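Local atomic coordinates of Dot/Icm T4SS effector (Legionella pneumophila subsp. pneumophila, PDB entry 4HFV), a protein that is probably an effector delivered into host cells by the Dot/Icm type IV secretion system, with a molecular activity that is not established. Residues A[61-66]-A[131-136]. Numbering follows the deposited sequence.
Sequences ELLDNS and EKFLRS
The ring of F133 reaches across to L62 and L63 on the last turn of helix 49-64, and this apolar contact alone joins the two segments. L62 meets the ring at its edge, near the ring plane, CB 4.1 Å from F133 CZ. L63 approaches obliquely, CD2 3.7 Å from F133 CE1. CB of F133 points toward 61-66, and with CG anti to the backbone N (chi1 166°) the ring extends to both leucines; the nearest CA atoms of the segments, those of L63 and F133, are 9.3 Å apart.

Each segment has its own hydrogen bonds. S66 OG donates to L63 O at 2.8 Å, in the carbonyl plane, and the same oxygen accepts from S66 N as the chain leaves the helix. S136 OG bonds back to F133 O, at 2.6 Å. A salt bridge between R135 NE and E131 OE2 (3.0 Å, nearly straight at 171°) spans one turn.

Plain apolar packing away from the protein's succinate site, the contact joins the C-terminal ends of helices 49-64 and 120-136 in an all-helical fold. V76 of helix 70-90 touches L63 and F133, loop residue F154 packs on L62 and F133, and L134 rests on I165 of helix 161-188.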
ATOM      1  N   GLU A  61     -11.770  23.685  -1.462  1.00 14.33           N
ATOM      2  CA  GLU A  61     -11.224  24.746  -0.586  1.00 16.20           C
ATOM      3  C   GLU A  61      -9.767  24.424  -0.154  1.00 16.74           C
ATOM      4  O   GLU A  61      -8.880  25.298  -0.096  1.00 18.60           O
ATOM      5  CB  GLU A  61     -12.128  24.860   0.657  1.00 20.92           C
ATOM      6  CG  GLU A  61     -11.764  25.970   1.673  1.00 31.23           C
ATOM      7  CD  GLU A  61     -12.468  25.791   3.039  1.00 39.74           C
ATOM      8  OE1 GLU A  61     -13.434  25.008   3.134  1.00 32.09           O
ATOM      9  OE2 GLU A  61     -12.054  26.422   4.035  1.00 42.82           O
ATOM     10  N   LEU A  62      -9.508  23.173   0.176  1.00 15.43           N
ATOM     11  CA  LEU A  62      -8.191  22.816   0.714  1.00 18.16           C
ATOM     12  C   LEU A  62      -7.147  22.838  -0.411  1.00 16.41           C
ATOM     13  O   LEU A  62      -6.038  23.362  -0.254  1.00 17.98           O
ATOM     14  CB  LEU A  62      -8.229  21.452   1.429  1.00 14.28           C
ATOM     15  CG  LEU A  62      -9.014  21.391   2.766  1.00 14.12           C
ATOM     16  CD1 LEU A  62      -9.219  19.941   3.239  1.00 12.49           C
ATOM     17  CD2 LEU A  62      -8.352  22.222   3.838  1.00 27.66           C
ATOM     18  N   LEU A  63      -7.505  22.281  -1.557  1.00 19.34           N
ATOM     19  CA  LEU A  63      -6.603  22.344  -2.705  1.00 16.08           C
ATOM     20  C   LEU A  63      -6.319  23.788  -3.112  1.00 25.60           C
ATOM     21  O   LEU A  63      -5.173  24.137  -3.400  1.00 19.61           O
ATOM     22  CB  LEU A  63      -7.166  21.518  -3.867  1.00 14.73           C
ATOM     23  CG  LEU A  63      -7.227  20.017  -3.584  1.00 13.04           C
ATOM     24  CD1 LEU A  63      -8.034  19.273  -4.570  1.00 13.75           C
ATOM     25  CD2 LEU A  63      -5.785  19.385  -3.502  1.00 14.94           C
ATOM     26  N   ASP A  64      -7.361  24.627  -3.115  1.00 28.88           N
ATOM     27  CA  ASP A  64      -7.212  26.039  -3.439  1.00 21.37           C
ATOM     28  C   ASP A  64      -6.192  26.698  -2.506  1.00 27.46           C
ATOM     29  O   ASP A  64      -5.405  27.507  -2.941  1.00 27.59           O
ATOM     30  CB  ASP A  64      -8.533  26.782  -3.293  1.00 20.71           C
ATOM     31  CG  ASP A  64      -9.497  26.536  -4.458  1.00 24.66           C
ATOM     32  OD1 ASP A  64      -9.146  25.801  -5.400  1.00 23.80           O
ATOM     33  OD2 ASP A  64     -10.628  27.099  -4.424  1.00 22.21           O
ATOM     34  N   ASN A  65      -6.213  26.322  -1.229  1.00 22.37           N
ATOM     35  CA  ASN A  65      -5.279  26.854  -0.225  1.00 23.79           C
ATOM     36  C   ASN A  65      -3.943  26.120  -0.200  1.00 34.21           C
ATOM     37  O   ASN A  65      -3.073  26.437   0.625  1.00 33.50           O
ATOM     38  CB  ASN A  65      -5.857  26.711   1.178  1.00 31.77           C
ATOM     39  CG  ASN A  65      -7.105  27.530   1.412  1.00 44.98           C
ATOM     40  OD1 ASN A  65      -7.420  28.461   0.675  1.00 45.12           O
ATOM     41  ND2 ASN A  65      -7.821  27.190   2.483  1.00 49.45           N
ATOM     42  N   SER A  66      -3.775  25.100  -1.036  1.00 28.68           N
ATOM     43  CA  SER A  66      -2.548  24.311  -0.964  1.00 23.65           C
ATOM     44  C   SER A  66      -1.433  24.918  -1.810  1.00 33.45           C
ATOM     45  O   SER A  66      -1.658  25.849  -2.577  1.00 29.75           O
ATOM     46  CB  SER A  66      -2.793  22.876  -1.364  1.00 21.48           C
ATOM     47  OG  SER A  66      -2.873  22.729  -2.757  1.00 29.03           O
ATOM     48  N   GLU A 131      -6.311   9.137  -1.192  1.00 14.42           N
ATOM     49  CA  GLU A 131      -6.020   8.649   0.162  1.00 14.40           C
ATOM     50  C   GLU A 131      -4.914   9.446   0.877  1.00 14.15           C
ATOM     51  O   GLU A 131      -5.085   9.815   2.042  1.00 13.76           O
ATOM     52  CB  GLU A 131      -5.676   7.176   0.150  1.00 14.92           C
ATOM     53  CG  GLU A 131      -5.517   6.589   1.544  1.00 21.99           C
ATOM     54  CD  GLU A 131      -4.513   5.500   1.582  1.00 30.21           C
ATOM     55  OE1 GLU A 131      -4.459   4.733   0.590  1.00 36.74           O
ATOM     56  OE2 GLU A 131      -3.793   5.401   2.598  1.00 31.51           O
ATOM     57  N   LYS A 132      -3.808   9.744   0.201  1.00 14.18           N
ATOM     58  CA  LYS A 132      -2.735  10.536   0.823  1.00 18.15           C
ATOM     59  C   LYS A 132      -3.259  11.911   1.239  1.00 20.98           C
ATOM     60  O   LYS A 132      -3.007  12.425   2.366  1.00 11.78           O
ATOM     61  CB  LYS A 132      -1.554  10.712  -0.147  1.00 16.91           C
ATOM     62  CG  LYS A 132      -0.452   9.679  -0.034  1.00 40.40           C
ATOM     63  CD  LYS A 132       0.652   9.954  -1.069  1.00 49.54           C
ATOM     64  CE  LYS A 132       0.711   8.877  -2.176  1.00 54.30           C
ATOM     65  NZ  LYS A 132       1.321   7.593  -1.706  1.00 52.50           N
ATOM     66  N   PHE A 133      -3.971  12.545   0.311  1.00 15.89           N
ATOM     67  CA  PHE A 133      -4.525  13.841   0.558  1.00 12.39           C
ATOM     68  C   PHE A 133      -5.389  13.834   1.807  1.00 13.28           C
ATOM     69  O   PHE A 133      -5.202  14.678   2.696  1.00 14.31           O
ATOM     70  CB  PHE A 133      -5.345  14.300  -0.675  1.00 12.82           C
ATOM     71  CG  PHE A 133      -6.218  15.454  -0.414  1.00 11.78           C
ATOM     72  CD1 PHE A 133      -5.728  16.760  -0.504  1.00 14.30           C
ATOM     73  CD2 PHE A 133      -7.559  15.251  -0.108  1.00 12.48           C
ATOM     74  CE1 PHE A 133      -6.583  17.837  -0.273  1.00 14.46           C
ATOM     75  CE2 PHE A 133      -8.405  16.317   0.128  1.00 15.43           C
ATOM     76  CZ  PHE A 133      -7.925  17.595   0.036  1.00 14.04           C
ATOM     77  N   LEU A 134      -6.305  12.873   1.912  1.00 11.92           N
ATOM     78  CA  LEU A 134      -7.164  12.826   3.096  1.00 15.89           C
ATOM     79  C   LEU A 134      -6.363  12.616   4.406  1.00 15.90           C
ATOM     80  O   LEU A 134      -6.633  13.246   5.446  1.00 11.71           O
ATOM     81  CB  LEU A 134      -8.271  11.757   2.931  1.00 14.61           C
ATOM     82  CG  LEU A 134      -9.366  12.048   1.871  1.00 18.32           C
ATOM     83  CD1 LEU A 134     -10.228  10.860   1.691  1.00 21.37           C
ATOM     84  CD2 LEU A 134     -10.276  13.214   2.203  1.00 17.69           C
ATOM     85  N   ARG A 135      -5.405  11.714   4.374  1.00  8.29           N
ATOM     86  CA  ARG A 135      -4.532  11.484   5.539  1.00 13.72           C
ATOM     87  C   ARG A 135      -3.815  12.772   5.944  1.00 19.97           C
ATOM     88  O   ARG A 135      -3.672  13.073   7.136  1.00 15.78           O
ATOM     89  CB  ARG A 135      -3.521  10.370   5.241  1.00 13.02           C
ATOM     90  CG  ARG A 135      -4.118   8.941   5.254  1.00 11.73           C
ATOM     91  CD  ARG A 135      -2.981   7.860   5.419  1.00 20.22           C
ATOM     92  NE  ARG A 135      -2.353   7.500   4.151  1.00 29.63           N
ATOM     93  CZ  ARG A 135      -1.173   7.940   3.711  1.00 36.09           C
ATOM     94  NH1 ARG A 135      -0.731   7.544   2.520  1.00 35.45           N
ATOM     95  NH2 ARG A 135      -0.427   8.757   4.452  1.00 37.75           N
ATOM     96  N   SER A 136      -3.444  13.574   4.948  1.00 16.27           N
ATOM     97  CA  SER A 136      -2.730  14.822   5.220  1.00 11.90           C
ATOM     98  C   SER A 136      -3.630  15.824   5.950  1.00 14.90           C
ATOM     99  O   SER A 136      -3.128  16.749   6.568  1.00 15.65           O
ATOM    100  CB  SER A 136      -2.149  15.427   3.934  1.00 15.65           C
ATOM    101  OG  SER A 136      -3.137  16.193   3.235  1.00 14.36           O
TER